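PDB 5CI5: extracellular solute-binding protein family 1 from Pseudothermotoga lettingae, which binds alpha-D-tagatopyranose and probably serves as the extracellular sugar receptor of an ABC importer. Local coordinates for residues L140-A146 with K282-H288; R178-G183 with N257-I263. All blocks are in the same frame, centred on the assembly; numbering follows the deposited sequence.

Contact 1. Residues L140-A146 with K282-H288; sequences LLLYNKA and KYSVALH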
loop_
_atom_site.group_PDB
_atom_site.type_symbol
_atom_site.label_atom_id
_atom_site.label_comp_id
_atom_site.label_asym_id
_atom_site.label_seq_id
_atom_site.Cartn_x
_atom_site.Cartn_y
_atom_site.Cartn_z
ATOM N N LEU A 140 2.792 0.676 -8.795
ATOM C CA LEU A 140 3.476 0.876 -10.074
ATOM C C LEU A 140 4.830 0.198 -10.065
ATOM O O LEU A 140 5.287 -0.289 -9.024
ATOM C CB LEU A 140 3.663 2.369 -10.355
ATOM C CG LEU A 140 2.406 3.235 -10.376
ATOM C CD1 LEU A 140 2.779 4.690 -10.178
ATOM C CD2 LEU A 140 1.674 3.044 -11.676
ATOM N N LEU A 141 5.461 0.172 -11.232
ATOM C CA LEU A 141 6.877 -0.155 -11.295
ATOM C C LEU A 141 7.668 1.058 -10.810
ATOM O O LEU A 141 7.535 2.149 -11.361
ATOM C CB LEU A 141 7.286 -0.533 -12.704
ATOM C CG LEU A 141 8.725 -0.959 -12.887
ATOM C CD1 LEU A 141 8.937 -2.355 -12.318
ATOM C CD2 LEU A 141 9.134 -0.897 -14.351
ATOM N N LEU A 142 8.461 0.832 -9.768
ATOM C CA LEU A 142 9.492 1.765 -9.289
ATOM C C LEU A 142 10.831 1.301 -9.818
ATOM O O LEU A 142 11.148 0.126 -9.693
ATOM C CB LEU A 142 9.489 1.780 -7.752
ATOM C CG LEU A 142 10.468 2.703 -7.037
ATOM C CD1 LEU A 142 10.082 4.172 -7.204
ATOM C CD2 LEU A 142 10.505 2.333 -5.539
ATOM N N TYR A 143 11.609 2.188 -10.436
ATOM C CA TYR A 143 12.856 1.735 -11.015
ATOM C C TYR A 143 13.946 2.791 -10.982
ATOM O O TYR A 143 13.682 3.987 -10.874
ATOM C CB TYR A 143 12.609 1.247 -12.456
ATOM C CG TYR A 143 12.211 2.314 -13.456
ATOM C CD1 TYR A 143 10.878 2.715 -13.584
ATOM C CD2 TYR A 143 13.155 2.893 -14.305
ATOM C CE1 TYR A 143 10.506 3.674 -14.497
ATOM C CE2 TYR A 143 12.786 3.862 -15.225
ATOM C CZ TYR A 143 11.465 4.238 -15.323
ATOM O OH TYR A 143 11.087 5.198 -16.233
ATOM N N ASN A 144 15.176 2.293 -11.110
ATOM C CA ASN A 144 16.402 3.038 -10.902
ATOM C C ASN A 144 17.018 3.334 -12.261
ATOM O O ASN A 144 17.441 2.423 -12.964
ATOM C CB ASN A 144 17.338 2.203 -10.012
ATOM C CG ASN A 144 18.660 2.901 -9.688
ATOM O OD1 ASN A 144 19.300 3.487 -10.555
ATOM N ND2 ASN A 144 19.055 2.849 -8.424
ATOM N N LYS A 145 17.086 4.611 -12.618
ATOM C CA LYS A 145 17.545 5.013 -13.938
ATOM C C LYS A 145 19.020 4.707 -14.169
ATOM O O LYS A 145 19.407 4.257 -15.258
ATOM C CB LYS A 145 17.293 6.501 -14.129
ATOM C CG LYS A 145 15.827 6.864 -14.363
ATOM C CD LYS A 145 15.710 8.377 -14.536
ATOM C CE LYS A 145 14.572 8.779 -15.439
ATOM N NZ LYS A 145 14.714 10.222 -15.807
ATOM N N ALA A 146 19.831 4.936 -13.143
ATOM C CA ALA A 146 21.270 4.769 -13.274
ATOM C C ALA A 146 21.618 3.315 -13.514
ATOM O O ALA A 146 22.573 3.012 -14.227
ATOM C CB ALA A 146 21.983 5.274 -12.036
ATOM N N LYS A 282 16.944 10.344 -10.170
ATOM C CA LYS A 282 17.596 9.193 -10.753
ATOM C C LYS A 282 16.757 7.917 -10.610
ATOM O O LYS A 282 17.261 6.811 -10.758
ATOM C CB LYS A 282 18.963 9.013 -10.118
ATOM C CG LYS A 282 19.845 10.267 -10.226
ATOM C CD LYS A 282 21.222 10.021 -9.626
ATOM C CE LYS A 282 22.123 11.243 -9.780
ATOM N NZ LYS A 282 21.527 12.484 -9.180
ATOM N N TYR A 283 15.476 8.105 -10.330
ATOM C CA TYR A 283 14.527 7.004 -10.235
ATOM C C TYR A 283 13.205 7.485 -10.792
ATOM O O TYR A 283 12.950 8.696 -10.862
ATOM C CB TYR A 283 14.366 6.531 -8.784
ATOM C CG TYR A 283 13.546 7.472 -7.929
ATOM C CD1 TYR A 283 14.161 8.501 -7.209
ATOM C CD2 TYR A 283 12.155 7.348 -7.834
ATOM C CE1 TYR A 283 13.436 9.362 -6.453
ATOM C CE2 TYR A 283 11.420 8.204 -7.070
ATOM C CZ TYR A 283 12.060 9.209 -6.369
ATOM O OH TYR A 283 11.341 10.088 -5.594
ATOM N N SER A 284 12.351 6.554 -11.230
ATOM C CA SER A 284 11.023 6.936 -11.675
ATOM C C SER A 284 9.999 5.839 -11.444
ATOM O O SER A 284 10.292 4.830 -10.780
ATOM C CB SER A 284 11.034 7.300 -13.146
ATOM O OG SER A 284 9.875 8.074 -13.418
ATOM N N VAL A 285 8.799 6.059 -11.974
ATOM C CA VAL A 285 7.744 5.076 -11.916
ATOM C C VAL A 285 7.135 4.926 -13.294
ATOM O O VAL A 285 7.261 5.805 -14.136
ATOM C CB VAL A 285 6.639 5.465 -10.906
ATOM C CG1 VAL A 285 7.193 5.459 -9.503
ATOM C CG2 VAL A 285 6.069 6.839 -11.253
ATOM N N ALA A 286 6.478 3.797 -13.516
ATOM C CA ALA A 286 5.770 3.529 -14.751
ATOM C C ALA A 286 4.674 2.543 -14.454
ATOM O O ALA A 286 4.737 1.817 -13.458
ATOM C CB ALA A 286 6.699 2.969 -15.812
ATOM N N LEU A 287 3.675 2.493 -15.319
ATOM C CA LEU A 287 2.701 1.420 -15.244
ATOM C C LEU A 287 3.436 0.077 -15.142
ATOM O O LEU A 287 4.365 -0.190 -15.905
ATOM C CB LEU A 287 1.808 1.448 -16.476
ATOM C CG LEU A 287 0.728 0.381 -16.603
ATOM C CD1 LEU A 287 -0.294 0.464 -15.476
ATOM C CD2 LEU A 287 0.030 0.546 -17.949
ATOM N N HIS A 288 3.041 -0.774 -14.196
ATOM C CA HIS A 288 3.775 -2.010 -14.051
ATOM C C HIS A 288 3.609 -2.835 -15.337
ATOM O O HIS A 288 2.514 -2.896 -15.926
ATOM C CB HIS A 288 3.309 -2.814 -12.836
ATOM C CG HIS A 288 4.250 -3.913 -12.428
ATOM N ND1 HIS A 288 4.285 -5.139 -13.057
ATOM C CD2 HIS A 288 5.163 -3.975 -11.431
ATOM C CE1 HIS A 288 5.182 -5.908 -12.464
ATOM N NE2 HIS A 288 5.747 -5.213 -11.484
HETATM O O HOH W 1 8.471 6.131 -16.603
HETATM O O HOH W 2 19.693 6.024 -10.082
#
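Tyr143 and Ser284 exchange two backbone hydrogen bonds, Tyr143 N to Ser284 O at 3.0 Å and Ser284 N to Tyr143 O at 2.9 Å, and Leu141 with Ala286 forms a second such antiparallel pair. Between them the non-hydrogen-bonded pair Leu142 and Val285 brings the chains closer, and Val285 CA sits 3.0 Å from Leu141 O in a CA-H...O contact. On the face shared by Leu142, Val285 and Tyr283, Leu142 CD1 touches both Tyr283 CD2 (3.8 Å) and Val285 CG1 (3.9 Å). On the other face the Tyr143 phenol, with CG held between the backbone N and the carbonyl carbon (chi1 67°), leans over the partner strand, CE1 near Val285 C and OH 3.7 Å from Ser284 CB. A water in the ring plane joins Tyr143 OH to Val285 O, and Pro155 O gives the hydroxyl another partner. Farther out, Lys145 N bonds Lys282 O from above its carbonyl plane, and a second water links that oxygen to Asn144 OD1. Asn144 N-caps helix 145-150, OD1 bonding Met147 N and ND2 Asn257. Tyr283 OH is held by Glu273. Strand 140-144, flanked by 283-286 and 261-264 in a three-stranded antiparallel sheet, runs straight into this N-capped helix.

Contact 2. Residues R178-G183 with N257-I263; sequences RIYGYG and NRVAMAI
Tyr182 lays its ring beside selenomethionine Met261 at the close-packed end, CD1 3.7 Å from Met261 CB, side chains crossing at about a right angle. Tighter still, that CB lies 3.2 Å from Gly181 O, with CE against the same oxygen. With CG anti to the backbone N (chi1 -177°), the phenol extends along the partner chain to Ile263, where OH lies 3.5 Å from CG1; that hydroxyl is hydrogen-bonded to His288. Gly183 N donates to Met261 O at 3.0 Å, and a water links Gly183 O to Ile263 N. Leu165 of helix 162-172 touches both Tyr182 and Met261. Midway, Tyr180 N bonds Arg258 O and Ala260 N bonds Tyr180 O, together forming the segments' single beta bridge, Tyr180 with Val259. At the more solvent-open opposite end, Arg258 NH2 donates to a lone pair of Arg178 O, which lies in the guanidinium plane, while Arg178 NH1 sits over one face of the Arg258 guanidinium, 3.4 Å from Arg258 CZ. The two guanidinium planes, 30° apart, stack despite their like charge, probably eased by solvent and that carbonyl. Asn257, C-prime residue of the Schellman motif ending helix 247-255, starts this irregular, singly bridged lead-in to edge strand 261-264.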
loop_
_atom_site.group_PDB
_atom_site.type_symbol
_atom_site.label_atom_id
_atom_site.label_comp_id
_atom_site.label_asym_id
_atom_site.label_seq_id
_atom_site.Cartn_x
_atom_site.Cartn_y
_atom_site.Cartn_z
ATOM N N ARG A 178 25.825 -8.971 -6.109
ATOM C CA ARG A 178 24.682 -8.633 -5.262
ATOM C C ARG A 178 23.865 -7.530 -5.919
ATOM O O ARG A 178 23.303 -6.658 -5.237
ATOM C CB ARG A 178 25.122 -8.234 -3.854
ATOM C CG ARG A 178 25.932 -9.308 -3.117
ATOM C CD ARG A 178 26.381 -8.821 -1.728
ATOM N NE ARG A 178 27.048 -7.535 -1.861
ATOM C CZ ARG A 178 26.596 -6.380 -1.403
ATOM N NH1 ARG A 178 25.476 -6.310 -0.693
ATOM N NH2 ARG A 178 27.269 -5.277 -1.678
ATOM N N ILE A 179 23.790 -7.607 -7.250
ATOM C CA ILE A 179 22.995 -6.683 -8.074
ATOM C C ILE A 179 21.798 -7.438 -8.648
ATOM O O ILE A 179 21.968 -8.478 -9.246
ATOM C CB ILE A 179 23.828 -6.079 -9.229
ATOM C CG1 ILE A 179 25.001 -5.254 -8.668
ATOM C CG2 ILE A 179 22.964 -5.242 -10.178
ATOM C CD1 ILE A 179 24.612 -4.161 -7.695
ATOM N N TYR A 180 20.598 -6.884 -8.489
ATOM C CA TYR A 180 19.371 -7.592 -8.850
ATOM C C TYR A 180 18.471 -6.745 -9.722
ATOM O O TYR A 180 18.317 -5.548 -9.497
ATOM C CB TYR A 180 18.625 -7.998 -7.597
ATOM C CG TYR A 180 19.451 -8.921 -6.723
ATOM C CD1 TYR A 180 19.436 -10.284 -6.922
ATOM C CD2 TYR A 180 20.275 -8.399 -5.710
ATOM C CE1 TYR A 180 20.214 -11.116 -6.119
ATOM C CE2 TYR A 180 21.034 -9.220 -4.920
ATOM C CZ TYR A 180 21.006 -10.560 -5.130
ATOM O OH TYR A 180 21.782 -11.343 -4.317
ATOM N N GLY A 181 17.878 -7.382 -10.724
ATOM C CA GLY A 181 16.995 -6.686 -11.637
ATOM C C GLY A 181 15.585 -6.381 -11.126
ATOM O O GLY A 181 15.036 -5.337 -11.469
ATOM N N TYR A 182 15.000 -7.271 -10.329
ATOM C CA TYR A 182 13.563 -7.132 -9.958
ATOM C C TYR A 182 13.268 -7.837 -8.632
ATOM O O TYR A 182 13.423 -9.056 -8.498
ATOM C CB TYR A 182 12.642 -7.683 -11.087
ATOM C CG TYR A 182 11.171 -7.485 -10.773
ATOM C CD1 TYR A 182 10.515 -6.323 -11.157
ATOM C CD2 TYR A 182 10.444 -8.442 -10.073
ATOM C CE1 TYR A 182 9.174 -6.116 -10.851
ATOM C CE2 TYR A 182 9.105 -8.248 -9.770
ATOM C CZ TYR A 182 8.480 -7.064 -10.148
ATOM O OH TYR A 182 7.154 -6.830 -9.873
ATOM N N GLY A 183 12.838 -7.053 -7.656
ATOM C CA GLY A 183 12.583 -7.562 -6.322
ATOM C C GLY A 183 11.179 -8.126 -6.200
ATOM O O GLY A 183 10.204 -7.407 -6.438
ATOM N N ASN A 257 21.626 1.464 -5.180
ATOM C CA ASN A 257 21.870 0.963 -6.539
ATOM C C ASN A 257 22.150 -0.540 -6.600
ATOM O O ASN A 257 22.986 -0.997 -7.379
ATOM C CB ASN A 257 23.015 1.770 -7.163
ATOM C CG ASN A 257 22.736 3.255 -7.139
ATOM O OD1 ASN A 257 21.673 3.704 -7.560
ATOM N ND2 ASN A 257 23.667 4.026 -6.589
ATOM N N ARG A 258 21.390 -1.318 -5.823
ATOM C CA ARG A 258 21.522 -2.777 -5.842
ATOM C C ARG A 258 20.286 -3.490 -6.367
ATOM O O ARG A 258 20.374 -4.646 -6.737
ATOM C CB ARG A 258 21.827 -3.293 -4.444
ATOM C CG ARG A 258 23.154 -2.746 -3.923
ATOM C CD ARG A 258 23.820 -3.716 -3.014
ATOM N NE ARG A 258 23.016 -3.970 -1.838
ATOM C CZ ARG A 258 22.378 -5.103 -1.568
ATOM N NH1 ARG A 258 21.691 -5.180 -0.444
ATOM N NH2 ARG A 258 22.405 -6.147 -2.393
ATOM N N VAL A 259 19.143 -2.810 -6.385
ATOM C CA VAL A 259 17.909 -3.409 -6.933
ATOM C C VAL A 259 17.294 -2.427 -7.893
ATOM O O VAL A 259 16.945 -1.333 -7.504
ATOM C CB VAL A 259 16.894 -3.773 -5.831
ATOM C CG1 VAL A 259 15.534 -4.246 -6.444
ATOM C CG2 VAL A 259 17.460 -4.846 -4.982
ATOM N N ALA A 260 17.141 -2.825 -9.157
ATOM C CA ALA A 260 16.789 -1.876 -10.206
ATOM C C ALA A 260 15.308 -1.645 -10.371
ATOM O O ALA A 260 14.926 -0.603 -10.897
ATOM C CB ALA A 260 17.367 -2.325 -11.525
HETATM N N MSE A 261 14.492 -2.615 -9.966
HETATM C CA MSE A 261 13.044 -2.534 -10.156
HETATM C C MSE A 261 12.369 -3.162 -8.961
HETATM O O MSE A 261 12.849 -4.162 -8.448
HETATM C CB MSE A 261 12.582 -3.264 -11.425
HETATM C CG MSE A 261 13.023 -2.642 -12.715
HETATM SE SE MSE A 261 12.302 -3.584 -14.250
HETATM C CE MSE A 261 13.717 -4.873 -14.537
ATOM N N ALA A 262 11.241 -2.587 -8.566
ATOM C CA ALA A 262 10.389 -3.159 -7.532
ATOM C C ALA A 262 8.984 -2.646 -7.729
ATOM O O ALA A 262 8.739 -1.791 -8.576
ATOM C CB ALA A 262 10.892 -2.779 -6.148
ATOM N N ILE A 263 8.056 -3.150 -6.937
ATOM C CA ILE A 263 6.744 -2.550 -6.872
ATOM C C ILE A 263 6.772 -1.433 -5.842
ATOM O O ILE A 263 7.283 -1.612 -4.747
ATOM C CB ILE A 263 5.652 -3.607 -6.557
ATOM C CG1 ILE A 263 5.582 -4.599 -7.707
ATOM C CG2 ILE A 263 4.311 -2.909 -6.341
ATOM C CD1 ILE A 263 4.629 -5.725 -7.504
HETATM O O HOH W 3 8.886 -5.201 -5.076
#

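Contacts 1 and 2 have centres 11 Å apart and lie on the same side of the chain's centre, joined through one antiparallel sheet. Strand 140-144 is its middle member, with 283-286 along one edge and 261-264 along the other; 178-183 runs alongside the outer side of 257-263 without forming a regular strand. Along the chain the order is 140-146, 178-183, 257-263, 282-288, so contact 1 encloses contact 2. They also pack directly, Tyr143 CB lying 3.3 Å from Ala260 O. Tagatose is bound about 11 Å from the Leu142 side chain and about 9 Å from that of Ile263. Arg139, which lines the sugar pocket, immediately precedes strand 140-144 and is touched by Ile263, placing this small sheet beside the pocket.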